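Local coordinates for extracellular solute-binding protein family 5 (Brucella melitensis, PDB 4ONY) that probably binds peptides or related solutes in the periplasm and delivers them to an ABC transporter for uptake, at residues A[72-75]-A[80-83]; A[282-287]-A[344-349]. All coordinates share one frame; numbering follows the deposited sequence.

Contact 1 (A[72-75]-A[80-83]); sequences GLYN and GNMV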
ATOM      1  N   GLY A  72     -15.305   0.070  -7.180  1.00 16.03           N
ATOM      2  CA  GLY A  72     -16.325   0.052  -6.136  1.00 16.42           C
ATOM      3  C   GLY A  72     -16.922  -1.338  -5.873  1.00 16.80           C
ATOM      4  O   GLY A  72     -17.626  -1.517  -4.879  1.00 18.37           O
ATOM      5  N   LEU A  73     -16.638  -2.317  -6.709  1.00 15.31           N
ATOM      6  CA  LEU A  73     -17.287  -3.608  -6.585  1.00 16.04           C
ATOM      7  C   LEU A  73     -16.675  -4.442  -5.467  1.00 16.04           C
ATOM      8  O   LEU A  73     -17.399  -5.048  -4.666  1.00 16.59           O
ATOM      9  CB  LEU A  73     -17.243  -4.374  -7.914  1.00 15.85           C
ATOM     10  CG  LEU A  73     -17.964  -3.697  -9.065  1.00 16.34           C
ATOM     11  CD1 LEU A  73     -17.525  -4.315 -10.391  1.00 17.13           C
ATOM     12  CD2 LEU A  73     -19.473  -3.854  -8.910  1.00 16.95           C
ATOM     13  N   TYR A  74     -15.352  -4.489  -5.450  1.00 15.71           N
ATOM     14  CA  TYR A  74     -14.599  -5.351  -4.576  1.00 16.77           C
ATOM     15  C   TYR A  74     -13.143  -4.833  -4.501  1.00 17.89           C
ATOM     16  O   TYR A  74     -12.588  -4.379  -5.488  1.00 19.49           O
ATOM     17  CB  TYR A  74     -14.595  -6.789  -5.103  1.00 16.62           C
ATOM     18  CG  TYR A  74     -13.826  -7.735  -4.213  1.00 16.54           C
ATOM     19  CD1 TYR A  74     -14.391  -8.200  -3.035  1.00 16.96           C
ATOM     20  CD2 TYR A  74     -12.537  -8.127  -4.522  1.00 16.16           C
ATOM     21  CE1 TYR A  74     -13.707  -9.079  -2.207  1.00 17.22           C
ATOM     22  CE2 TYR A  74     -11.820  -8.975  -3.693  1.00 16.49           C
ATOM     23  CZ  TYR A  74     -12.418  -9.438  -2.527  1.00 17.17           C
ATOM     24  OH  TYR A  74     -11.754 -10.281  -1.703  1.00 17.80           O
ATOM     25  N   ASN A  75     -12.549  -4.882  -3.336  1.00 20.17           N
ATOM     26  CA  ASN A  75     -11.135  -4.475  -3.152  1.00 22.84           C
ATOM     27  C   ASN A  75     -10.806  -3.061  -3.611  1.00 24.15           C
ATOM     28  O   ASN A  75      -9.798  -2.813  -4.273  1.00 26.00           O
ATOM     29  CB  ASN A  75     -10.213  -5.453  -3.900  1.00 23.57           C
ATOM     30  CG  ASN A  75      -8.753  -5.276  -3.495  1.00 26.49           C
ATOM     31  OD1 ASN A  75      -8.472  -4.747  -2.424  1.00 29.64           O
ATOM     32  ND2 ASN A  75      -7.826  -5.677  -4.361  1.00 26.79           N
ATOM     33  N   GLY A  80     -13.684   0.324  -0.572  1.00 28.92           N
ATOM     34  CA  GLY A  80     -13.777  -1.015   0.001  1.00 29.67           C
ATOM     35  C   GLY A  80     -14.685  -1.935  -0.823  1.00 29.95           C
ATOM     36  O   GLY A  80     -14.724  -1.832  -2.056  1.00 28.69           O
ATOM     37  N   ASN A  81     -15.428  -2.804  -0.141  1.00 24.94           N
ATOM     38  CA  ASN A  81     -16.224  -3.808  -0.823  1.00 24.38           C
ATOM     39  C   ASN A  81     -17.714  -3.462  -0.793  1.00 25.18           C
ATOM     40  O   ASN A  81     -18.455  -3.895   0.083  1.00 27.74           O
ATOM     41  CB  ASN A  81     -15.916  -5.201  -0.228  1.00 24.38           C
ATOM     42  CG  ASN A  81     -14.413  -5.533  -0.215  1.00 26.46           C
ATOM     43  OD1 ASN A  81     -13.619  -5.122  -1.095  1.00 27.51           O
ATOM     44  ND2 ASN A  81     -14.007  -6.269   0.787  1.00 27.07           N
ATOM     45  N   MET A  82     -18.180  -2.699  -1.778  1.00 24.80           N
ATOM     46  CA  MET A  82     -19.569  -2.267  -1.798  1.00 23.21           C
ATOM     47  C   MET A  82     -20.619  -3.268  -2.323  1.00 21.64           C
ATOM     48  O   MET A  82     -21.809  -3.217  -1.901  1.00 20.99           O
ATOM     49  CB  MET A  82     -19.689  -0.953  -2.539  1.00 24.79           C
ATOM     50  CG  MET A  82     -19.010   0.197  -1.777  1.00 26.34           C
ATOM     51  SD  MET A  82     -19.529   1.787  -2.408  1.00 31.75           S
ATOM     52  CE  MET A  82     -18.653   1.728  -3.981  1.00 28.80           C
ATOM     53  N   VAL A  83     -20.205  -4.176  -3.204  1.00 18.42           N
ATOM     54  CA  VAL A  83     -21.115  -5.177  -3.757  1.00 17.45           C
ATOM     55  C   VAL A  83     -20.765  -6.582  -3.255  1.00 16.16           C
ATOM     56  O   VAL A  83     -21.601  -7.266  -2.678  1.00 15.71           O
ATOM     57  CB  VAL A  83     -21.105  -5.138  -5.294  1.00 17.73           C
ATOM     58  CG1 VAL A  83     -21.940  -6.264  -5.883  1.00 17.57           C
ATOM     59  CG2 VAL A  83     -21.637  -3.779  -5.759  1.00 18.36           C
TER
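Tyr74 and Asn81 bring their CA atoms to 4.4 Å of each other where the chain folds back on itself, the two segments running obliquely across each other, Leu73 nearest Val83 and Asn75 nearest Gly80. This is a loop within the long irregular connection between strands 46-52 and 88-90 of a family 5 solute-binding protein, and it illustrates how a loop can be ordered without strand pairing. Two backbone bonds stitch one end: Val83 N donates to Leu73 O at 3.3 Å, while Met82 N reaches Gly72 O in a weaker, more bent bond (141°). Consecutive carbonyls thus receive consecutive amides.

At the other end a side chain takes over the pairing. Asn81 turns OD1 onto the backbone N of Asn75, a hydrogen bond modelled so short, 2.5 Å, that its exact length is doubtful. The same amide lies over one face of the Tyr74 ring, nearly parallel to it with the planes 11° apart, and OD1 comes 3.7 Å from CD1. Tyr74 reaches this place with CG anti to its backbone nitrogen (chi1 -180°), a setting that lays the ring alongside Asn81. Phe61 meets the same ring edge-to-face.

Apolar contacts close the backbone-paired end. Leu73 and Val83 lie side by side and point the same way, with CD2 and CG2 in van der Waals contact; Tyr229 of strand 226-231 touches both, as it does Met82. Val83 and Met82 also bond through their backbones to Gly214 and Tyr216, tying the loop to the strand 216-222 region of the same chain. The Met82 side chain bends at chi3 and curls back over Gly72, which has no side chain to meet it: CE rests 3.6 Å from Gly72 CA and 3.5 Å from Gly72 O.

Contact 2 (A[282-287]-A[344-349]); sequences RWEKLY and LFAGQY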
ATOM      1  N   ARG A 282      -0.042  21.804  -7.038  1.00 14.66           N
ATOM      2  CA  ARG A 282      -1.480  22.102  -7.176  1.00 14.99           C
ATOM      3  C   ARG A 282      -2.095  22.484  -5.830  1.00 14.53           C
ATOM      4  O   ARG A 282      -2.807  23.470  -5.718  1.00 13.96           O
ATOM      5  CB  ARG A 282      -2.252  20.920  -7.798  1.00 15.13           C
ATOM      6  CG  ARG A 282      -3.722  21.213  -8.104  1.00 15.81           C
ATOM      7  CD  ARG A 282      -4.311  20.266  -9.171  1.00 15.93           C
ATOM      8  NE  ARG A 282      -4.182  18.916  -8.671  1.00 16.06           N
ATOM      9  CZ  ARG A 282      -3.957  17.841  -9.405  1.00 15.85           C
ATOM     10  NH1 ARG A 282      -3.909  17.909 -10.720  1.00 16.66           N
ATOM     11  NH2 ARG A 282      -3.811  16.698  -8.802  1.00 14.95           N
ATOM     12  N   TRP A 283      -1.807  21.703  -4.797  1.00 14.11           N
ATOM     13  CA  TRP A 283      -2.334  21.997  -3.461  1.00 14.29           C
ATOM     14  C   TRP A 283      -1.927  23.413  -3.003  1.00 15.77           C
ATOM     15  O   TRP A 283      -2.715  24.140  -2.469  1.00 15.59           O
ATOM     16  CB  TRP A 283      -1.796  20.979  -2.482  1.00 13.95           C
ATOM     17  CG  TRP A 283      -2.431  20.993  -1.061  1.00 13.83           C
ATOM     18  CD1 TRP A 283      -1.799  21.359   0.099  1.00 13.91           C
ATOM     19  CD2 TRP A 283      -3.750  20.595  -0.682  1.00 13.25           C
ATOM     20  NE1 TRP A 283      -2.630  21.197   1.162  1.00 13.64           N
ATOM     21  CE2 TRP A 283      -3.839  20.728   0.723  1.00 13.49           C
ATOM     22  CE3 TRP A 283      -4.851  20.123  -1.372  1.00 13.25           C
ATOM     23  CZ2 TRP A 283      -4.998  20.389   1.445  1.00 13.26           C
ATOM     24  CZ3 TRP A 283      -6.013  19.782  -0.648  1.00 12.96           C
ATOM     25  CH2 TRP A 283      -6.065  19.911   0.745  1.00 12.86           C
ATOM     26  N   GLU A 284      -0.681  23.783  -3.257  1.00 17.90           N
ATOM     27  CA  GLU A 284      -0.129  25.041  -2.799  1.00 21.04           C
ATOM     28  C   GLU A 284      -0.651  26.215  -3.608  1.00 21.10           C
ATOM     29  O   GLU A 284      -0.914  27.233  -3.046  1.00 21.43           O
ATOM     30  CB  GLU A 284       1.390  24.991  -2.911  1.00 24.36           C
ATOM     31  CG  GLU A 284       2.117  26.312  -2.784  1.00 29.09           C
ATOM     32  CD  GLU A 284       2.170  26.765  -1.338  1.00 33.92           C
ATOM     33  OE1 GLU A 284       2.004  25.872  -0.469  1.00 36.49           O
ATOM     34  OE2 GLU A 284       2.387  27.988  -1.098  1.00 39.55           O
ATOM     35  N   LYS A 285      -0.821  26.041  -4.912  1.00 19.98           N
ATOM     36  CA  LYS A 285      -1.072  27.149  -5.840  1.00 20.81           C
ATOM     37  C   LYS A 285      -2.510  27.292  -6.331  1.00 19.51           C
ATOM     38  O   LYS A 285      -2.954  28.408  -6.597  1.00 18.73           O
ATOM     39  CB  LYS A 285      -0.231  26.935  -7.110  1.00 21.51           C
ATOM     40  CG  LYS A 285       1.253  27.009  -6.866  1.00 22.74           C
ATOM     41  CD  LYS A 285       1.665  28.399  -6.444  1.00 24.41           C
ATOM     42  CE  LYS A 285       3.166  28.593  -6.584  1.00 25.78           C
ATOM     43  NZ  LYS A 285       3.543  30.012  -6.329  1.00 27.33           N
ATOM     44  N   LEU A 286      -3.191  26.164  -6.574  1.00 17.91           N
ATOM     45  CA  LEU A 286      -4.393  26.197  -7.404  1.00 18.13           C
ATOM     46  C   LEU A 286      -5.697  26.108  -6.670  1.00 17.78           C
ATOM     47  O   LEU A 286      -6.749  25.973  -7.306  1.00 17.75           O
ATOM     48  CB  LEU A 286      -4.318  25.143  -8.536  1.00 18.61           C
ATOM     49  CG  LEU A 286      -3.127  25.298  -9.501  1.00 19.57           C
ATOM     50  CD1 LEU A 286      -3.129  24.253 -10.621  1.00 20.04           C
ATOM     51  CD2 LEU A 286      -3.075  26.687 -10.098  1.00 20.73           C
ATOM     52  N   TYR A 287      -5.676  26.232  -5.343  1.00 17.10           N
ATOM     53  CA  TYR A 287      -6.906  26.250  -4.580  1.00 17.06           C
ATOM     54  C   TYR A 287      -7.227  27.680  -4.147  1.00 17.89           C
ATOM     55  O   TYR A 287      -7.752  27.915  -3.069  1.00 17.98           O
ATOM     56  CB  TYR A 287      -6.821  25.290  -3.379  1.00 16.29           C
ATOM     57  CG  TYR A 287      -6.862  23.818  -3.750  1.00 15.13           C
ATOM     58  CD1 TYR A 287      -5.761  23.189  -4.277  1.00 15.08           C
ATOM     59  CD2 TYR A 287      -8.018  23.052  -3.577  1.00 15.12           C
ATOM     60  CE1 TYR A 287      -5.810  21.846  -4.628  1.00 14.68           C
ATOM     61  CE2 TYR A 287      -8.061  21.711  -3.922  1.00 14.40           C
ATOM     62  CZ  TYR A 287      -6.943  21.109  -4.425  1.00 14.22           C
ATOM     63  OH  TYR A 287      -6.947  19.771  -4.782  1.00 14.17           O
ATOM     64  N   LEU A 344      11.711  23.292  -5.722  1.00 21.89           N
ATOM     65  CA  LEU A 344      10.905  22.536  -6.678  1.00 22.10           C
ATOM     66  C   LEU A 344       9.494  22.195  -6.166  1.00 23.07           C
ATOM     67  O   LEU A 344       8.569  22.057  -6.964  1.00 23.15           O
ATOM     68  CB  LEU A 344      11.600  21.212  -7.010  1.00 22.31           C
ATOM     69  CG  LEU A 344      13.089  21.248  -7.451  1.00 21.92           C
ATOM     70  CD1 LEU A 344      13.556  19.844  -7.822  1.00 22.38           C
ATOM     71  CD2 LEU A 344      13.298  22.184  -8.625  1.00 22.99           C
ATOM     72  N   PHE A 345       9.334  22.045  -4.847  1.00 21.57           N
ATOM     73  CA  PHE A 345       8.140  21.431  -4.253  1.00 21.28           C
ATOM     74  C   PHE A 345       7.433  22.310  -3.203  1.00 20.69           C
ATOM     75  O   PHE A 345       6.621  21.816  -2.434  1.00 21.17           O
ATOM     76  CB  PHE A 345       8.525  20.071  -3.625  1.00 20.67           C
ATOM     77  CG  PHE A 345       9.191  19.135  -4.592  1.00 20.65           C
ATOM     78  CD1 PHE A 345       8.647  18.908  -5.858  1.00 21.12           C
ATOM     79  CD2 PHE A 345      10.378  18.487  -4.249  1.00 20.71           C
ATOM     80  CE1 PHE A 345       9.257  18.053  -6.760  1.00 21.10           C
ATOM     81  CE2 PHE A 345      10.981  17.602  -5.143  1.00 20.18           C
ATOM     82  CZ  PHE A 345      10.423  17.385  -6.393  1.00 20.41           C
ATOM     83  N   ALA A 346       7.734  23.600  -3.210  1.00 20.21           N
ATOM     84  CA  ALA A 346       7.062  24.594  -2.366  1.00 20.33           C
ATOM     85  C   ALA A 346       7.085  24.186  -0.886  1.00 19.81           C
ATOM     86  O   ALA A 346       6.159  24.493  -0.140  1.00 19.07           O
ATOM     87  CB  ALA A 346       5.626  24.829  -2.851  1.00 20.62           C
ATOM     88  N   GLY A 347       8.127  23.451  -0.477  1.00 18.94           N
ATOM     89  CA  GLY A 347       8.271  23.061   0.908  1.00 18.40           C
ATOM     90  C   GLY A 347       7.304  22.005   1.401  1.00 18.17           C
ATOM     91  O   GLY A 347       7.266  21.734   2.592  1.00 18.02           O
ATOM     92  N   GLN A 348       6.567  21.362   0.520  1.00 18.22           N
ATOM     93  CA  GLN A 348       5.456  20.493   0.986  1.00 18.88           C
ATOM     94  C   GLN A 348       5.858  19.107   1.409  1.00 18.07           C
ATOM     95  O   GLN A 348       5.107  18.452   2.174  1.00 17.55           O
ATOM     96  CB  GLN A 348       4.398  20.308  -0.098  1.00 19.51           C
ATOM     97  CG  GLN A 348       3.694  21.573  -0.488  1.00 21.08           C
ATOM     98  CD  GLN A 348       2.966  22.180   0.684  1.00 22.42           C
ATOM     99  OE1 GLN A 348       2.169  21.549   1.332  1.00 21.52           O
ATOM    100  NE2 GLN A 348       3.333  23.390   1.011  1.00 25.01           N
ATOM    101  N   TYR A 349       7.028  18.651   0.952  1.00 16.98           N
ATOM    102  CA  TYR A 349       7.456  17.311   1.273  1.00 16.48           C
ATOM    103  C   TYR A 349       8.239  17.246   2.598  1.00 16.95           C
ATOM    104  O   TYR A 349       8.692  18.263   3.142  1.00 16.75           O
ATOM    105  CB  TYR A 349       8.318  16.719   0.159  1.00 16.43           C
ATOM    106  CG  TYR A 349       7.623  16.291  -1.102  1.00 16.75           C
ATOM    107  CD1 TYR A 349       6.733  15.257  -1.100  1.00 17.37           C
ATOM    108  CD2 TYR A 349       7.913  16.885  -2.312  1.00 17.70           C
ATOM    109  CE1 TYR A 349       6.095  14.828  -2.248  1.00 17.76           C
ATOM    110  CE2 TYR A 349       7.303  16.472  -3.468  1.00 18.05           C
ATOM    111  CZ  TYR A 349       6.394  15.447  -3.424  1.00 18.14           C
ATOM    112  OH  TYR A 349       5.806  15.053  -4.561  1.00 18.92           O
TER
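Glu284 and Ala346 make the apolar part of this contact, in which the last turn of helix 280-285 meets a type I' beta turn, Phe345 to Gln348, in the solute-binding protein fold. Glu284 CG touches Ala346 CB at 3.8 Å, so the acidic residue contributes its aliphatic stem here. The case shows a sparse interface in which one partner is a turn held by its own hydrogen bonds.

Those bonds are the polar part. Gln348 N bonds to Phe345 O at 3.0 Å, and the Gln348 side chain, bent at chi2 (-61°), swings its amide back so that NE2 donates to Ala346 O over 3.2 Å. The bond is fairly straight at the hydrogen (153°), but the donor stands above the carbonyl plane. NE2 also comes 3.2 Å from Glu284 OE1, but the angle there is too poor for a hydrogen bond.

Trp283 meets Gln348 just at the rim of its indole, which stacks on Trp567 and receives a cation-pi contact from Lys299. The Gln348 side chain also touches Pro280, at the start of the helix, and Trp567 of strand 566-571. The Trp283 and Gln348 side chains cross at about a right angle, with ring and amide planes 51° apart, and OE1 lies at the edge of the indole, near its plane, 4.2 Å from Trp283 CD1.

Overall arrangement
From the N terminus, the chain leaves strand 46-52 and enters the long loop before strand 88-90, where contact 1 closes a short loop with four residues between its segments. Contact 2 opens much later, on helix 280-285, and closes 56 residues on, after strands 297-302 and 310-315 and three further helices. The two are in series, neither nested nor crossed. Contact 1 seats its loop against the sheet holding strands 216-222 and 226-231, which also supplies residues of the pocket that holds 1-ethoxy-2-(2-ethoxyethoxy)ethane in this crystal, whereas contact 2 joins helix 280-285 to the turn leading into edge strand 350-351 of the six-stranded sheet. The centres of contact 1 and contact 2 lie about 32 Å apart.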